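Local coordinates for acetylene hydratase (Pelobacter acetylenicus, PDB 2E7Z), which catalyses the hydration of acetylene to acetaldehyde, using a tungsten-bis(molybdopterin guanine dinucleotide) cofactor and a [4Fe-4S] cluster, at residues R120-L125 and V500-E505; Q82-I87 and Y492-E497; E89-I94 and E101-S106; Y116-R121 and L514-Y519. All blocks are in the same frame, centred on the assembly; numbering follows the deposited sequence.

Contact 1: residues R120-L125 and V500-E505; sequences RRFMNL and VRMGLE
Leu-504 reaches from the turn after helix 491-501 to the side of helix 118-126, where one of its methyls meets two residues a turn apart. CD1 lies 3.8 Å from Leu-125 CB and 4.0 Å from Phe-122 CD1, while the second methyl, CD2, rests on Leu-125 CB as well, so that the forked end of the leucine straddles that methylene. Against Phe-122 the leucine stands at about a right angle. The next ring atom, Phe-122 CE1, is met at the ring edge, near its plane, by Met-502 CG at 4.0 Å. The phenyl gets there because its CG is anti to the backbone N (chi1 171°), which swings the ring out toward the turn. No hydrogen bond crosses; the contact is wholly apolar and partly buried. In the second shell, Ile-495, Leu-498 and Ala-499 of helix 491-501 also pack on Phe-122, and Met-502, bent at chi2 and chi3, leans on Leu-91 and Lys-92 of helix 80-98. Gly-503 lies between Met-502 and Leu-504, and the reversal there brings Leu-504 to helix 118-126. Gly-503 N bonds to Val-500 O at 3.0 Å, one of the two bonds back into the last turn that, with the positive phi of 91°, make a Schellman motif, a classic helix C-terminal stop, here followed by a leucine that packs the turn onto a neighbouring helix of the molybdopterin oxidoreductase fold.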
# COMPACT_ATOMS: atom_id res chain seq x y z
N ARG A 120 -2.12 -13.38 -11.30
CA ARG A 120 -3.20 -12.87 -12.16
C ARG A 120 -3.33 -13.75 -13.42
O ARG A 120 -4.42 -13.89 -13.96
CB ARG A 120 -3.01 -11.41 -12.56
CG ARG A 120 -3.10 -10.46 -11.38
CD ARG A 120 -4.46 -10.43 -10.67
NE ARG A 120 -5.61 -9.90 -11.43
CZ ARG A 120 -5.93 -8.61 -11.47
NH1 ARG A 120 -5.13 -7.68 -10.94
NH2 ARG A 120 -7.03 -8.26 -12.14
N ARG A 121 -2.22 -14.35 -13.88
CA ARG A 121 -2.28 -15.32 -14.97
C ARG A 121 -3.30 -16.40 -14.67
O ARG A 121 -4.21 -16.69 -15.46
CB ARG A 121 -0.90 -15.87 -15.25
CG ARG A 121 -0.76 -16.79 -16.46
CD ARG A 121 0.68 -17.24 -16.53
NE ARG A 121 0.99 -18.05 -17.71
CZ ARG A 121 1.46 -17.56 -18.87
NH1 ARG A 121 1.67 -16.24 -19.01
NH2 ARG A 121 1.71 -18.38 -19.90
N PHE A 122 -3.16 -17.01 -13.50
CA PHE A 122 -4.09 -18.03 -13.05
C PHE A 122 -5.52 -17.53 -12.98
O PHE A 122 -6.45 -18.16 -13.51
CB PHE A 122 -3.64 -18.54 -11.66
CG PHE A 122 -4.62 -19.45 -10.98
CD1 PHE A 122 -4.76 -20.77 -11.39
CD2 PHE A 122 -5.38 -18.99 -9.91
CE1 PHE A 122 -5.69 -21.60 -10.80
CE2 PHE A 122 -6.29 -19.84 -9.28
CZ PHE A 122 -6.44 -21.14 -9.73
N MET A 123 -5.72 -16.36 -12.35
CA MET A 123 -7.07 -15.83 -12.22
C MET A 123 -7.67 -15.53 -13.60
O MET A 123 -8.85 -15.78 -13.82
CB MET A 123 -7.09 -14.56 -11.38
CG MET A 123 -6.72 -14.84 -9.92
SD MET A 123 -6.91 -13.33 -8.91
CE MET A 123 -8.72 -13.25 -8.80
N ASN A 124 -6.85 -15.00 -14.52
CA ASN A 124 -7.35 -14.61 -15.85
C ASN A 124 -7.70 -15.81 -16.69
O ASN A 124 -8.66 -15.76 -17.44
CB ASN A 124 -6.33 -13.68 -16.50
CG ASN A 124 -6.34 -12.29 -15.86
OD1 ASN A 124 -7.34 -11.89 -15.27
ND2 ASN A 124 -5.23 -11.55 -15.99
N LEU A 125 -6.97 -16.91 -16.50
CA LEU A 125 -7.31 -18.15 -17.17
C LEU A 125 -8.55 -18.80 -16.55
O LEU A 125 -9.35 -19.39 -17.28
CB LEU A 125 -6.13 -19.14 -17.13
CG LEU A 125 -4.95 -18.67 -17.98
CD1 LEU A 125 -3.69 -19.39 -17.62
CD2 LEU A 125 -5.25 -18.92 -19.48
N VAL A 500 -2.38 -26.61 -12.34
CA VAL A 500 -2.37 -27.94 -12.96
C VAL A 500 -3.68 -28.68 -12.66
O VAL A 500 -4.32 -29.23 -13.57
CB VAL A 500 -1.13 -28.74 -12.52
CG1 VAL A 500 -1.24 -30.21 -12.95
CG2 VAL A 500 0.16 -28.09 -13.08
N ARG A 501 -4.11 -28.64 -11.40
CA ARG A 501 -5.34 -29.34 -11.01
C ARG A 501 -6.60 -28.73 -11.60
O ARG A 501 -7.61 -29.41 -11.73
CB ARG A 501 -5.45 -29.41 -9.48
CG ARG A 501 -4.39 -30.30 -8.84
CD ARG A 501 -4.31 -30.03 -7.34
NE ARG A 501 -3.50 -31.00 -6.61
CZ ARG A 501 -2.17 -31.01 -6.58
NH1 ARG A 501 -1.45 -30.10 -7.25
NH2 ARG A 501 -1.56 -31.94 -5.86
N MET A 502 -6.54 -27.46 -11.94
CA MET A 502 -7.66 -26.77 -12.57
C MET A 502 -7.65 -26.91 -14.09
O MET A 502 -8.49 -26.31 -14.77
CB MET A 502 -7.67 -25.27 -12.18
CG MET A 502 -7.80 -25.03 -10.64
SD MET A 502 -9.26 -25.80 -9.87
CE MET A 502 -10.59 -24.75 -10.52
N GLY A 503 -6.70 -27.68 -14.62
CA GLY A 503 -6.62 -27.98 -16.06
C GLY A 503 -5.80 -27.02 -16.91
O GLY A 503 -5.91 -27.01 -18.14
N LEU A 504 -4.99 -26.20 -16.25
CA LEU A 504 -4.27 -25.12 -16.90
C LEU A 504 -2.76 -25.36 -17.07
O LEU A 504 -2.01 -24.41 -17.33
CB LEU A 504 -4.49 -23.82 -16.11
CG LEU A 504 -5.95 -23.39 -15.91
CD1 LEU A 504 -5.98 -22.23 -14.96
CD2 LEU A 504 -6.61 -23.02 -17.26
N GLU A 505 -2.31 -26.61 -16.96
CA GLU A 505 -0.88 -26.93 -17.04
C GLU A 505 -0.17 -26.33 -18.25
O GLU A 505 0.96 -25.87 -18.18
CB GLU A 505 -0.67 -28.45 -16.99
CG GLU A 505 -1.22 -29.23 -18.17
CD GLU A 505 -1.14 -30.74 -17.92
OE1 GLU A 505 -0.47 -31.44 -18.71
OE2 GLU A 505 -1.73 -31.22 -16.92

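Contact 2: residues Q82-I87 and Y492-E497; sequences QALDEI and YYFIRE
Leu-84 of helix 80-98 drives both its methyls against helix 491-501, and the tight part of the contact is its grip on Glu-497. CD1 comes to 3.5 Å from Glu-497 CB and CD2 to 3.7 Å from the same carbon, the two side chains crossing at about a right angle. CD2 also touches Phe-494 CD1 at 4.0 Å, on the buried side. The looser margin is at Tyr-493, partly exposed, whose CE2 stays 4.3 Å from Leu-84 CD1. Glu-497, with CG anti to its carbonyl carbon (chi1 -70°), lays that CG over the centre of the Tyr-493 ring, 3.7 Å above the plane, and its carboxylate forms a salt bridge with Arg-501, which also pairs with Asp-85. Cutting Leu-84 back to an alanine is likely to open a gap between the helices and leave Phe-494 CD1 and the methylenes of Glu-497 without this apolar partner. The short segments of the two helices run at 48° to each other, their axes 10.8 Å apart at closest approach. On the sheet side, Ile-87 and Phe-494 both rest on Leu-454 of strand 452-455, while Ile-495 faces helix 118-126, placing helix 491-501 between two other helices beside the sheet.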
# COMPACT_ATOMS: atom_id res chain seq x y z
N GLN A 82 -2.41 -33.32 -0.68
CA GLN A 82 -3.80 -33.50 -0.31
C GLN A 82 -4.53 -32.16 -0.18
O GLN A 82 -5.68 -32.02 -0.61
CB GLN A 82 -3.93 -34.30 0.98
CG GLN A 82 -5.37 -34.66 1.32
CD GLN A 82 -6.01 -35.63 0.31
OE1 GLN A 82 -5.32 -36.39 -0.38
NE2 GLN A 82 -7.34 -35.62 0.26
N ALA A 83 -3.85 -31.17 0.41
CA ALA A 83 -4.45 -29.83 0.52
C ALA A 83 -4.81 -29.29 -0.85
O ALA A 83 -5.90 -28.82 -1.05
CB ALA A 83 -3.50 -28.88 1.24
N LEU A 84 -3.88 -29.40 -1.79
CA LEU A 84 -4.11 -28.88 -3.13
C LEU A 84 -5.22 -29.66 -3.84
O LEU A 84 -6.03 -29.08 -4.56
CB LEU A 84 -2.80 -28.92 -3.92
CG LEU A 84 -1.70 -27.97 -3.45
CD1 LEU A 84 -0.31 -28.57 -3.74
CD2 LEU A 84 -1.87 -26.63 -4.10
N ASP A 85 -5.24 -30.99 -3.66
CA ASP A 85 -6.30 -31.78 -4.26
C ASP A 85 -7.67 -31.32 -3.76
O ASP A 85 -8.60 -31.12 -4.55
CB ASP A 85 -6.15 -33.26 -3.90
CG ASP A 85 -5.07 -33.97 -4.71
OD1 ASP A 85 -4.48 -33.36 -5.65
OD2 ASP A 85 -4.82 -35.15 -4.40
N GLU A 86 -7.78 -31.11 -2.45
CA GLU A 86 -9.06 -30.73 -1.86
C GLU A 86 -9.46 -29.31 -2.23
O GLU A 86 -10.62 -29.04 -2.50
CB GLU A 86 -9.04 -30.91 -0.34
CG GLU A 86 -8.94 -32.39 0.03
CD GLU A 86 -8.95 -32.66 1.53
OE1 GLU A 86 -9.20 -31.73 2.32
OE2 GLU A 86 -8.69 -33.83 1.94
N ILE A 87 -8.48 -28.41 -2.22
CA ILE A 87 -8.74 -27.02 -2.61
C ILE A 87 -9.26 -26.98 -4.05
O ILE A 87 -10.28 -26.33 -4.34
CB ILE A 87 -7.48 -26.17 -2.39
CG1 ILE A 87 -7.24 -25.96 -0.89
CG2 ILE A 87 -7.62 -24.81 -3.07
CD1 ILE A 87 -5.82 -25.48 -0.56
N TYR A 492 4.77 -19.43 -6.02
CA TYR A 492 4.56 -20.04 -7.33
C TYR A 492 4.28 -21.52 -7.25
O TYR A 492 3.46 -22.03 -8.03
CB TYR A 492 5.75 -19.77 -8.27
CG TYR A 492 5.51 -20.39 -9.65
CD1 TYR A 492 4.40 -20.03 -10.43
CD2 TYR A 492 6.35 -21.39 -10.15
CE1 TYR A 492 4.16 -20.63 -11.67
CE2 TYR A 492 6.11 -21.97 -11.40
CZ TYR A 492 5.02 -21.59 -12.14
OH TYR A 492 4.79 -22.20 -13.34
N TYR A 493 4.91 -22.21 -6.29
CA TYR A 493 4.58 -23.61 -6.07
C TYR A 493 3.06 -23.77 -5.86
O TYR A 493 2.43 -24.58 -6.53
CB TYR A 493 5.35 -24.14 -4.87
CG TYR A 493 5.03 -25.56 -4.56
CD1 TYR A 493 5.68 -26.61 -5.21
CD2 TYR A 493 4.05 -25.88 -3.61
CE1 TYR A 493 5.37 -27.94 -4.92
CE2 TYR A 493 3.72 -27.20 -3.34
CZ TYR A 493 4.39 -28.21 -4.01
OH TYR A 493 4.11 -29.52 -3.73
N PHE A 494 2.49 -23.00 -4.94
CA PHE A 494 1.05 -23.04 -4.70
C PHE A 494 0.28 -22.75 -5.99
O PHE A 494 -0.62 -23.52 -6.35
CB PHE A 494 0.67 -22.01 -3.60
CG PHE A 494 -0.82 -21.76 -3.49
CD1 PHE A 494 -1.70 -22.78 -3.19
CD2 PHE A 494 -1.36 -20.50 -3.78
CE1 PHE A 494 -3.07 -22.57 -3.11
CE2 PHE A 494 -2.75 -20.29 -3.69
CZ PHE A 494 -3.60 -21.33 -3.34
N ILE A 495 0.62 -21.66 -6.68
CA ILE A 495 -0.17 -21.28 -7.86
C ILE A 495 -0.08 -22.37 -8.95
O ILE A 495 -1.10 -22.76 -9.54
CB ILE A 495 0.33 -19.92 -8.44
CG1 ILE A 495 -0.05 -18.79 -7.48
CG2 ILE A 495 -0.25 -19.63 -9.84
CD1 ILE A 495 0.88 -17.56 -7.58
N ARG A 496 1.13 -22.86 -9.23
CA ARG A 496 1.28 -23.84 -10.29
C ARG A 496 0.56 -25.14 -9.96
O ARG A 496 -0.09 -25.75 -10.82
CB ARG A 496 2.75 -24.14 -10.57
CG ARG A 496 2.88 -25.01 -11.83
CD ARG A 496 4.29 -25.50 -12.08
NE ARG A 496 4.36 -25.91 -13.50
CZ ARG A 496 4.06 -27.12 -13.98
NH1 ARG A 496 3.76 -28.13 -13.16
NH2 ARG A 496 4.13 -27.33 -15.30
N GLU A 497 0.71 -25.60 -8.72
CA GLU A 497 0.07 -26.85 -8.32
C GLU A 497 -1.45 -26.74 -8.44
O GLU A 497 -2.12 -27.68 -8.87
CB GLU A 497 0.47 -27.22 -6.89
CG GLU A 497 1.92 -27.65 -6.75
CD GLU A 497 2.20 -29.00 -7.38
OE1 GLU A 497 1.33 -29.89 -7.31
OE2 GLU A 497 3.31 -29.17 -7.91

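Contact 3: residues E89-I94 and E101-S106; sequences EKLKKI and ESLGVS
Leu-91 and Leu-103 adopt nearly the same torsions, each with CG anti to its own backbone nitrogen (chi1 -177° and 169°), and from helix 80-98 and strand 103-107 these extended side chains bring their CD1 methyls to 4.3 Å from each other. One turn further along the helix, the side chain of Ile-94 leaves the helix toward segment 101-106, and its CG2 methyl meets Ser-102 OG at 3.4 Å in the serine conformer described; a second was modelled. In this conformer a chi1 of 74° sets the oxygen between the backbone N and the carbonyl carbon of its own residue. Here Ser-102 OG makes no hydrogen bond to the helix segment; its polar partner is Gly-99 O in the turn that joins helix and strand, and the methyl of Ile-94 packs beside the hydroxyl. Helix 80-98 leads into strand 103-107 through a short turn and a 3-10 segment that holds Ser-102, and the contact is the place where the helix folds back on the strand that follows it. The strand runs parallel to strand 408-412 and 131-132 on its two sides in a mixed sheet, an alpha/beta layer of the molybdopterin oxidoreductase fold. All four touching residues are buried. Leu-91 and Leu-103 share Ala-408 of the adjacent strand as a further neighbour, and Leu-103 reaches Phe-410 and Leu-126 as well. Ile-94 extends the same packing to Leu-435 of strand 435-440.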
# COMPACT_ATOMS: atom_id res chain seq x y z
N GLU A 89 -10.66 -29.44 -5.83
CA GLU A 89 -11.96 -30.07 -5.91
C GLU A 89 -13.08 -29.12 -5.46
O GLU A 89 -14.11 -29.00 -6.12
CB GLU A 89 -12.00 -31.34 -5.06
CG GLU A 89 -13.37 -32.03 -5.03
CD GLU A 89 -13.45 -33.14 -3.99
OE1 GLU A 89 -12.55 -33.23 -3.10
OE2 GLU A 89 -14.42 -33.92 -4.05
N LYS A 90 -12.86 -28.45 -4.33
CA LYS A 90 -13.87 -27.53 -3.81
C LYS A 90 -14.03 -26.28 -4.68
O LYS A 90 -15.14 -25.83 -4.93
CB LYS A 90 -13.56 -27.13 -2.37
CG LYS A 90 -14.64 -26.26 -1.75
CD LYS A 90 -14.84 -26.51 -0.25
CE LYS A 90 -16.32 -26.32 0.12
NZ LYS A 90 -16.57 -26.32 1.57
N LEU A 91 -12.91 -25.74 -5.17
CA LEU A 91 -12.98 -24.59 -6.06
C LEU A 91 -13.72 -24.92 -7.36
O LEU A 91 -14.50 -24.12 -7.86
CB LEU A 91 -11.57 -24.11 -6.38
CG LEU A 91 -11.46 -22.86 -7.24
CD1 LEU A 91 -12.12 -21.70 -6.54
CD2 LEU A 91 -9.99 -22.59 -7.51
N LYS A 92 -13.48 -26.11 -7.92
CA LYS A 92 -14.22 -26.52 -9.12
C LYS A 92 -15.73 -26.52 -8.88
O LYS A 92 -16.50 -26.06 -9.72
CB LYS A 92 -13.78 -27.91 -9.59
CG LYS A 92 -12.44 -27.91 -10.28
CD LYS A 92 -11.94 -29.35 -10.47
CE LYS A 92 -10.58 -29.35 -11.12
NZ LYS A 92 -10.07 -30.75 -11.28
N LYS A 93 -16.15 -27.05 -7.73
CA LYS A 93 -17.58 -27.07 -7.39
C LYS A 93 -18.14 -25.66 -7.24
O LYS A 93 -19.25 -25.37 -7.71
CB LYS A 93 -17.83 -27.88 -6.11
CG LYS A 93 -17.62 -29.38 -6.29
CD LYS A 93 -17.66 -30.12 -4.95
CE LYS A 93 -19.08 -30.23 -4.38
NZ LYS A 93 -20.02 -30.92 -5.34
N ILE A 94 -17.37 -24.79 -6.58
CA ILE A 94 -17.79 -23.42 -6.37
C ILE A 94 -17.94 -22.69 -7.72
O ILE A 94 -18.95 -22.00 -7.99
CB ILE A 94 -16.83 -22.70 -5.40
CG1 ILE A 94 -17.01 -23.29 -4.00
CG2 ILE A 94 -17.09 -21.19 -5.42
CD1 ILE A 94 -15.88 -22.90 -3.05
N GLU A 101 -15.96 -15.86 -11.43
CA GLU A 101 -15.99 -14.57 -10.73
C GLU A 101 -16.32 -14.72 -9.24
O GLU A 101 -16.15 -13.77 -8.50
CB GLU A 101 -16.96 -13.60 -11.44
CG GLU A 101 -18.42 -14.04 -11.43
CD GLU A 101 -18.80 -14.88 -12.64
OE1 GLU A 101 -17.91 -15.44 -13.31
OE2 GLU A 101 -20.01 -15.01 -12.90
N SER A 102 -16.76 -15.91 -8.83
CA SER A 102 -17.00 -16.16 -7.41
C SER A 102 -15.74 -16.45 -6.59
O SER A 102 -15.84 -16.63 -5.37
CB SER A 102 -17.99 -17.29 -7.22
OG SER A 102 -17.42 -18.56 -7.52
N LEU A 103 -14.57 -16.45 -7.23
CA LEU A 103 -13.29 -16.49 -6.50
C LEU A 103 -12.78 -15.06 -6.31
O LEU A 103 -12.54 -14.32 -7.29
CB LEU A 103 -12.29 -17.29 -7.33
CG LEU A 103 -10.85 -17.19 -6.82
CD1 LEU A 103 -10.64 -17.82 -5.43
CD2 LEU A 103 -9.86 -17.82 -7.80
N GLY A 104 -12.58 -14.71 -5.03
CA GLY A 104 -11.97 -13.45 -4.65
C GLY A 104 -10.57 -13.71 -4.11
O GLY A 104 -10.33 -14.76 -3.47
N VAL A 105 -9.64 -12.79 -4.36
CA VAL A 105 -8.26 -12.93 -3.87
C VAL A 105 -7.79 -11.63 -3.24
O VAL A 105 -7.99 -10.56 -3.86
CB VAL A 105 -7.30 -13.37 -5.02
CG1 VAL A 105 -5.84 -13.39 -4.52
CG2 VAL A 105 -7.67 -14.72 -5.56
N SER A 106 -7.19 -11.69 -2.05
CA SER A 106 -6.50 -10.54 -1.47
C SER A 106 -5.04 -10.93 -1.39
O SER A 106 -4.70 -11.88 -0.65
CB SER A 106 -7.11 -10.22 -0.09
OG SER A 106 -6.40 -9.21 0.58

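Contact 4: residues Y116-R121 and L514-Y519; sequences YGTLRR and LELINY
Tyr-116 and Thr-118 lie on either side in sequence of Gly-117, the N-cap of helix 118-126, and both lean on helix 513-520 in a buried apolar contact between a helix N-terminus and the side of another helix. The tyrosine crosses Leu-516 and Ile-517 at a slant. Near its root, Tyr-116 CD2 lies 3.8 Å from Leu-516 CD2; towards its far end, CZ is 3.6 Å from Ile-517 CG1, so the ring spans two successive residues of the helix. Thr-118 instead meets Leu-516 tip to tip, CG2 to CD2 at 3.7 Å. Leu-516 extends into this pair with CG anti to its backbone N (chi1 175°), and its CD2 is thereby shared by ring and threonine methyl. Tyr-492 of helix 491-501 packs on both Thr-118 and Leu-516. The polar ends look to other partners: Thr-118 OG1 bonds to Glu-115 O, and Tyr-116 OH accepts from Val-465 N. A leucine in place of Tyr-116 would probably leave that amide without its acceptor and take from Ile-517 CG1 the ring and oxygen it rests on. At the ring's outer end the same phenol oxygen, Tyr-116 OH, also touches aliphatic carbon, 3.5 Å from Ile-517 CG1.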
# COMPACT_ATOMS: atom_id res chain seq x y z
N TYR A 116 5.67 -13.30 -10.00
CA TYR A 116 6.15 -12.77 -11.28
C TYR A 116 5.03 -12.64 -12.32
O TYR A 116 5.30 -12.64 -13.52
CB TYR A 116 7.31 -13.59 -11.83
CG TYR A 116 8.50 -13.61 -10.89
CD1 TYR A 116 9.40 -12.55 -10.88
CD2 TYR A 116 8.68 -14.64 -9.97
CE1 TYR A 116 10.48 -12.54 -10.01
CE2 TYR A 116 9.75 -14.64 -9.06
CZ TYR A 116 10.64 -13.56 -9.09
OH TYR A 116 11.70 -13.50 -8.22
N GLY A 117 3.80 -12.46 -11.87
CA GLY A 117 2.64 -12.32 -12.78
C GLY A 117 1.78 -13.56 -12.89
O GLY A 117 0.68 -13.51 -13.49
N THR A 118 2.25 -14.68 -12.32
CA THR A 118 1.50 -15.91 -12.48
C THR A 118 0.22 -15.97 -11.65
O THR A 118 -0.66 -16.77 -11.97
CB THR A 118 2.37 -17.17 -12.21
OG1 THR A 118 2.85 -17.16 -10.86
CG2 THR A 118 3.54 -17.23 -13.18
N LEU A 119 0.08 -15.12 -10.62
CA LEU A 119 -1.15 -15.10 -9.88
C LEU A 119 -2.30 -14.56 -10.71
O LEU A 119 -3.33 -15.20 -10.82
CB LEU A 119 -0.96 -14.36 -8.54
CG LEU A 119 -2.16 -14.31 -7.58
CD1 LEU A 119 -3.23 -13.24 -7.91
CD2 LEU A 119 -2.80 -15.70 -7.34
N ARG A 120 -2.12 -13.38 -11.30
CA ARG A 120 -3.20 -12.87 -12.16
C ARG A 120 -3.33 -13.75 -13.42
O ARG A 120 -4.42 -13.89 -13.96
CB ARG A 120 -3.01 -11.41 -12.56
CG ARG A 120 -3.10 -10.46 -11.38
CD ARG A 120 -4.46 -10.43 -10.67
NE ARG A 120 -5.61 -9.90 -11.43
CZ ARG A 120 -5.93 -8.61 -11.47
NH1 ARG A 120 -5.13 -7.68 -10.94
NH2 ARG A 120 -7.03 -8.26 -12.14
N ARG A 121 -2.22 -14.35 -13.88
CA ARG A 121 -2.28 -15.32 -14.97
C ARG A 121 -3.30 -16.40 -14.67
O ARG A 121 -4.21 -16.69 -15.46
CB ARG A 121 -0.90 -15.87 -15.25
CG ARG A 121 -0.76 -16.79 -16.46
CD ARG A 121 0.68 -17.24 -16.53
NE ARG A 121 0.99 -18.05 -17.71
CZ ARG A 121 1.46 -17.56 -18.87
NH1 ARG A 121 1.67 -16.24 -19.01
NH2 ARG A 121 1.71 -18.38 -19.90
N LEU A 514 12.36 -21.22 -9.79
CA LEU A 514 13.64 -20.89 -10.41
C LEU A 514 13.48 -20.79 -11.92
O LEU A 514 14.04 -19.89 -12.56
CB LEU A 514 14.72 -21.90 -10.02
CG LEU A 514 16.09 -21.70 -10.66
CD1 LEU A 514 16.66 -20.31 -10.37
CD2 LEU A 514 17.02 -22.80 -10.18
N GLU A 515 12.72 -21.70 -12.51
CA GLU A 515 12.50 -21.58 -13.96
C GLU A 515 11.75 -20.30 -14.32
O GLU A 515 12.01 -19.68 -15.36
CB GLU A 515 11.75 -22.80 -14.50
CG GLU A 515 12.59 -24.07 -14.55
CD GLU A 515 11.95 -25.21 -15.34
OE1 GLU A 515 10.90 -25.04 -15.99
OE2 GLU A 515 12.53 -26.31 -15.27
N LEU A 516 10.80 -19.92 -13.49
CA LEU A 516 10.05 -18.69 -13.68
C LEU A 516 10.94 -17.45 -13.53
O LEU A 516 10.85 -16.52 -14.35
CB LEU A 516 8.88 -18.68 -12.71
CG LEU A 516 8.02 -17.40 -12.69
CD1 LEU A 516 7.43 -17.11 -14.09
CD2 LEU A 516 6.90 -17.59 -11.68
N ILE A 517 11.82 -17.46 -12.52
CA ILE A 517 12.85 -16.42 -12.40
C ILE A 517 13.69 -16.33 -13.69
O ILE A 517 13.90 -15.26 -14.24
CB ILE A 517 13.74 -16.64 -11.13
CG1 ILE A 517 12.96 -16.27 -9.86
CG2 ILE A 517 15.02 -15.83 -11.26
CD1 ILE A 517 13.63 -16.78 -8.54
N ASN A 518 14.15 -17.47 -14.18
CA ASN A 518 14.98 -17.45 -15.37
C ASN A 518 14.21 -16.94 -16.57
O ASN A 518 14.81 -16.31 -17.45
CB ASN A 518 15.57 -18.84 -15.63
CG ASN A 518 16.73 -19.13 -14.72
OD1 ASN A 518 17.43 -18.22 -14.30
ND2 ASN A 518 16.94 -20.41 -14.41
N TYR A 519 12.91 -17.18 -16.59
CA TYR A 519 12.07 -16.60 -17.65
C TYR A 519 11.96 -15.07 -17.52
O TYR A 519 12.12 -14.34 -18.50
CB TYR A 519 10.68 -17.25 -17.67
CG TYR A 519 9.78 -16.66 -18.76
CD1 TYR A 519 10.07 -16.80 -20.11
CD2 TYR A 519 8.64 -15.91 -18.41
CE1 TYR A 519 9.26 -16.22 -21.08
CE2 TYR A 519 7.82 -15.35 -19.38
CZ TYR A 519 8.14 -15.51 -20.70
OH TYR A 519 7.32 -14.93 -21.66

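Helix 491-501 ties three of the contacts together. It supplies contact 2 directly and contact 1 through its end, and through Ile-495 it reaches contact 4, Ile-495 CD1 lying 3.8 Å from Leu-119 CB. Contacts 1 and 2, centres about 11 Å apart, are bridged by the salt bridge from Arg-501 NE to Asp-85 OD1 (2.7 Å). Contact 3 joins contact 1 where Met-502 CE meets Leu-91 CD2 at 3.7 Å. Contacts 1 and 4 overlap on helix 118-126, sharing Arg-120 and Arg-121. The side chain of Phe-494 is about 9 Å from a bound MGD and about 5 Å from that of Tyr-439, which binds the cofactor; that of Tyr-116 is about 12 Å from an MGD.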